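Local structure of ethylbenzene dehydrogenase alpha-subunit (Aromatoleum aromaticum, 2IVF) at residues Gly196-Tyr208 against Asp485-Pro497. The protein is the alpha-subunit of a molybdenum enzyme of the molybdopterin oxidoreductase family, and binds two pterin guanine dinucleotide ligands, a molybdenum atom and an iron-sulfur cluster. Numbering follows the deposited sequence.
Sequences GSIAWGAGFRMTY and DDNMVYLGVMSKP
A helix pair of the molybdopterin oxidoreductase fold, running in the same general direction, joins Gly201, Phe204 and Arg205 to Gly492: the axes of helices 197-208 and 486-493 cross at -33° and approach to 8.1 Å. The nearest CA pair is Arg205 and Gly492, 4.4 Å apart, and Arg205 CA also directs a CA-H...O contact at Gly492 O. Phe204 lies against the bare CA of Gly492, CD2 to CA 3.8 Å. The ring's CE2 continues to Val493 CG1 (3.6 Å), which Tyr208 CE2 also touches. The main polar link across the pair is Arg205: its chain, extended from CG to NE, carries the guanidinium past the helix end, where NH1 and NH2 both donate to Met494 O (2.9 and 3.0 Å), the oxygen lying in the guanidinium plane. NE and NH2 also hydrogen-bond to Phe727 O and Lys726 O, respectively, which should fix the group's rotation. At the other end Met488 CG presses on Ser197 CB (3.4 Å, tight), while its sulfur makes an oblique Met-aromatic contact with Trp200, 5.1 Å from the five-membered ring centroid. Ser197 OG is hydrogen-bonded to Glu660 OE1. Helix 687-704 and strand 186-188 pack on helix 197-208, and helix 736-749 touches both segments.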
# COMPACT_ATOMS: atom_id res chain seq x y z
N GLY A 196 6.81 9.46 14.20
CA GLY A 196 6.04 9.43 15.43
C GLY A 196 5.64 10.82 15.88
O GLY A 196 6.32 11.79 15.61
N SER A 197 4.50 10.88 16.54
CA SER A 197 3.98 12.10 17.16
C SER A 197 5.01 12.72 18.08
O SER A 197 5.10 13.94 18.15
CB SER A 197 2.66 11.80 17.92
OG SER A 197 2.87 10.88 18.95
N ILE A 198 5.80 11.88 18.76
CA ILE A 198 6.78 12.36 19.70
C ILE A 198 7.96 12.93 18.93
O ILE A 198 8.45 13.98 19.26
CB ILE A 198 7.24 11.23 20.65
CG1 ILE A 198 6.07 10.67 21.50
CG2 ILE A 198 8.37 11.72 21.59
CD1 ILE A 198 6.38 9.33 22.18
N ALA A 199 8.36 12.26 17.85
CA ALA A 199 9.39 12.82 16.96
C ALA A 199 8.94 14.14 16.33
O ALA A 199 9.72 15.06 16.21
CB ALA A 199 9.70 11.80 15.88
N TRP A 200 7.68 14.24 15.92
CA TRP A 200 7.13 15.50 15.37
C TRP A 200 7.17 16.59 16.46
O TRP A 200 7.70 17.72 16.25
CB TRP A 200 5.71 15.31 14.80
CG TRP A 200 5.34 16.54 14.03
CD1 TRP A 200 5.53 16.77 12.70
CD2 TRP A 200 4.86 17.77 14.58
NE1 TRP A 200 5.13 18.03 12.37
CE2 TRP A 200 4.71 18.67 13.51
CE3 TRP A 200 4.44 18.15 15.85
CZ2 TRP A 200 4.22 19.96 13.67
CZ3 TRP A 200 3.99 19.50 16.03
CH2 TRP A 200 3.88 20.35 14.93
N GLY A 201 6.60 16.26 17.61
CA GLY A 201 6.75 17.10 18.80
C GLY A 201 8.16 17.54 19.06
O GLY A 201 8.42 18.72 19.26
N ALA A 202 9.11 16.61 19.06
CA ALA A 202 10.52 16.96 19.28
C ALA A 202 11.03 18.02 18.28
O ALA A 202 11.58 19.05 18.68
CB ALA A 202 11.36 15.71 19.18
N GLY A 203 10.81 17.77 17.00
CA GLY A 203 11.33 18.64 15.93
C GLY A 203 10.71 20.02 16.02
O GLY A 203 11.38 21.04 15.90
N PHE A 204 9.40 20.04 16.25
CA PHE A 204 8.69 21.31 16.40
C PHE A 204 9.14 22.08 17.65
O PHE A 204 9.37 23.30 17.62
CB PHE A 204 7.20 21.04 16.43
CG PHE A 204 6.37 22.24 16.77
CD1 PHE A 204 6.52 23.44 16.08
CD2 PHE A 204 5.42 22.17 17.78
CE1 PHE A 204 5.75 24.55 16.39
CE2 PHE A 204 4.65 23.30 18.11
CZ PHE A 204 4.84 24.49 17.41
N ARG A 205 9.28 21.34 18.75
CA ARG A 205 9.69 21.92 20.01
C ARG A 205 11.09 22.53 19.84
O ARG A 205 11.39 23.63 20.31
CB ARG A 205 9.66 20.84 21.08
CG ARG A 205 9.93 21.32 22.49
CD ARG A 205 9.73 20.16 23.47
NE ARG A 205 9.93 20.65 24.81
CZ ARG A 205 9.03 21.33 25.51
NH1 ARG A 205 7.85 21.59 25.01
NH2 ARG A 205 9.34 21.76 26.70
N MET A 206 11.97 21.77 19.20
CA MET A 206 13.32 22.26 18.92
C MET A 206 13.32 23.55 18.12
O MET A 206 13.95 24.52 18.49
CB MET A 206 14.09 21.16 18.18
CG MET A 206 15.52 21.51 17.79
SD MET A 206 16.02 20.49 16.39
CE MET A 206 14.49 20.24 15.52
N THR A 207 12.58 23.56 17.02
CA THR A 207 12.55 24.71 16.15
C THR A 207 11.95 25.89 16.87
O THR A 207 12.50 26.99 16.88
CB THR A 207 11.80 24.38 14.84
OG1 THR A 207 12.33 23.15 14.30
CG2 THR A 207 11.96 25.55 13.84
N TYR A 208 10.84 25.65 17.56
CA TYR A 208 10.23 26.69 18.39
C TYR A 208 11.17 27.26 19.48
O TYR A 208 11.28 28.49 19.70
CB TYR A 208 8.98 26.09 19.02
CG TYR A 208 8.29 26.95 20.00
CD1 TYR A 208 8.00 28.29 19.72
CD2 TYR A 208 7.86 26.42 21.22
CE1 TYR A 208 7.33 29.06 20.64
CE2 TYR A 208 7.20 27.19 22.14
CZ TYR A 208 6.93 28.51 21.84
OH TYR A 208 6.26 29.28 22.77
N ASP A 485 -4.78 16.84 17.47
CA ASP A 485 -3.35 16.79 17.48
C ASP A 485 -2.82 17.43 18.76
O ASP A 485 -1.66 17.77 18.85
CB ASP A 485 -2.81 17.45 16.21
CG ASP A 485 -3.09 18.93 16.13
OD1 ASP A 485 -3.78 19.48 17.03
OD2 ASP A 485 -2.63 19.54 15.14
N ASP A 486 -3.68 17.52 19.78
CA ASP A 486 -3.31 18.14 21.06
C ASP A 486 -2.05 17.52 21.65
O ASP A 486 -1.17 18.23 22.20
CB ASP A 486 -4.47 18.05 22.06
CG ASP A 486 -5.70 18.84 21.62
OD1 ASP A 486 -6.02 18.78 20.43
OD2 ASP A 486 -6.34 19.50 22.45
N ASN A 487 -1.95 16.20 21.52
CA ASN A 487 -0.82 15.46 22.12
C ASN A 487 0.51 15.95 21.57
O ASN A 487 1.47 16.07 22.31
CB ASN A 487 -0.97 13.94 21.95
CG ASN A 487 -1.12 13.50 20.52
OD1 ASN A 487 -1.94 14.04 19.78
ND2 ASN A 487 -0.31 12.54 20.09
N MET A 488 0.53 16.30 20.29
CA MET A 488 1.72 16.83 19.65
C MET A 488 1.90 18.31 19.90
O MET A 488 3.02 18.75 20.27
CB MET A 488 1.66 16.56 18.16
CG MET A 488 1.89 15.14 17.86
SD MET A 488 1.74 14.85 16.11
CE MET A 488 0.01 14.44 15.93
N VAL A 489 0.84 19.11 19.75
CA VAL A 489 1.09 20.56 19.86
C VAL A 489 1.34 21.02 21.28
O VAL A 489 2.15 21.90 21.47
CB VAL A 489 0.05 21.45 19.13
CG1 VAL A 489 -0.24 20.90 17.72
CG2 VAL A 489 -1.20 21.55 19.94
N TYR A 490 0.70 20.45 22.29
CA TYR A 490 1.05 20.83 23.69
C TYR A 490 2.44 20.33 24.09
O TYR A 490 3.21 21.05 24.77
CB TYR A 490 0.02 20.33 24.70
CG TYR A 490 -1.29 21.07 24.67
CD1 TYR A 490 -1.48 22.21 25.44
CD2 TYR A 490 -2.34 20.62 23.91
CE1 TYR A 490 -2.69 22.89 25.41
CE2 TYR A 490 -3.53 21.29 23.85
CZ TYR A 490 -3.71 22.40 24.61
OH TYR A 490 -4.90 23.09 24.57
N LEU A 491 2.77 19.12 23.67
CA LEU A 491 4.12 18.62 23.88
C LEU A 491 5.13 19.57 23.23
O LEU A 491 6.19 19.82 23.77
CB LEU A 491 4.27 17.23 23.32
CG LEU A 491 5.63 16.58 23.53
CD1 LEU A 491 5.89 16.40 24.99
CD2 LEU A 491 5.67 15.23 22.80
N GLY A 492 4.75 20.12 22.09
CA GLY A 492 5.61 21.00 21.36
C GLY A 492 5.85 22.35 21.98
O GLY A 492 6.91 22.93 21.76
N VAL A 493 4.89 22.86 22.77
CA VAL A 493 5.01 24.24 23.28
C VAL A 493 5.03 24.42 24.77
O VAL A 493 5.49 25.45 25.24
CB VAL A 493 3.92 25.18 22.71
CG1 VAL A 493 4.04 25.21 21.15
CG2 VAL A 493 2.53 24.76 23.15
N MET A 494 4.58 23.44 25.55
CA MET A 494 4.47 23.70 26.96
C MET A 494 5.83 23.83 27.60
O MET A 494 6.78 23.17 27.19
CB MET A 494 3.69 22.60 27.65
CG MET A 494 2.22 22.66 27.32
SD MET A 494 1.23 21.45 28.25
CE MET A 494 2.03 19.89 27.84
N SER A 495 5.91 24.66 28.61
CA SER A 495 7.13 24.83 29.36
C SER A 495 7.24 23.84 30.52
O SER A 495 8.31 23.65 31.07
CB SER A 495 7.26 26.26 29.84
OG SER A 495 6.23 26.57 30.74
N LYS A 496 6.14 23.18 30.88
CA LYS A 496 6.14 22.24 31.98
C LYS A 496 5.04 21.22 31.77
O LYS A 496 4.19 21.42 30.91
CB LYS A 496 5.97 22.98 33.29
CG LYS A 496 4.67 23.68 33.45
CD LYS A 496 4.79 24.69 34.56
CE LYS A 496 3.44 25.30 34.85
NZ LYS A 496 3.45 26.07 36.13
N PRO A 497 5.07 20.11 32.53
CA PRO A 497 4.02 19.12 32.28
C PRO A 497 2.59 19.60 32.53
O PRO A 497 2.33 20.52 33.30
CB PRO A 497 4.38 17.97 33.26
CG PRO A 497 5.82 18.17 33.55
CD PRO A 497 6.00 19.65 33.56
O HOH W 1 4.42 28.67 24.72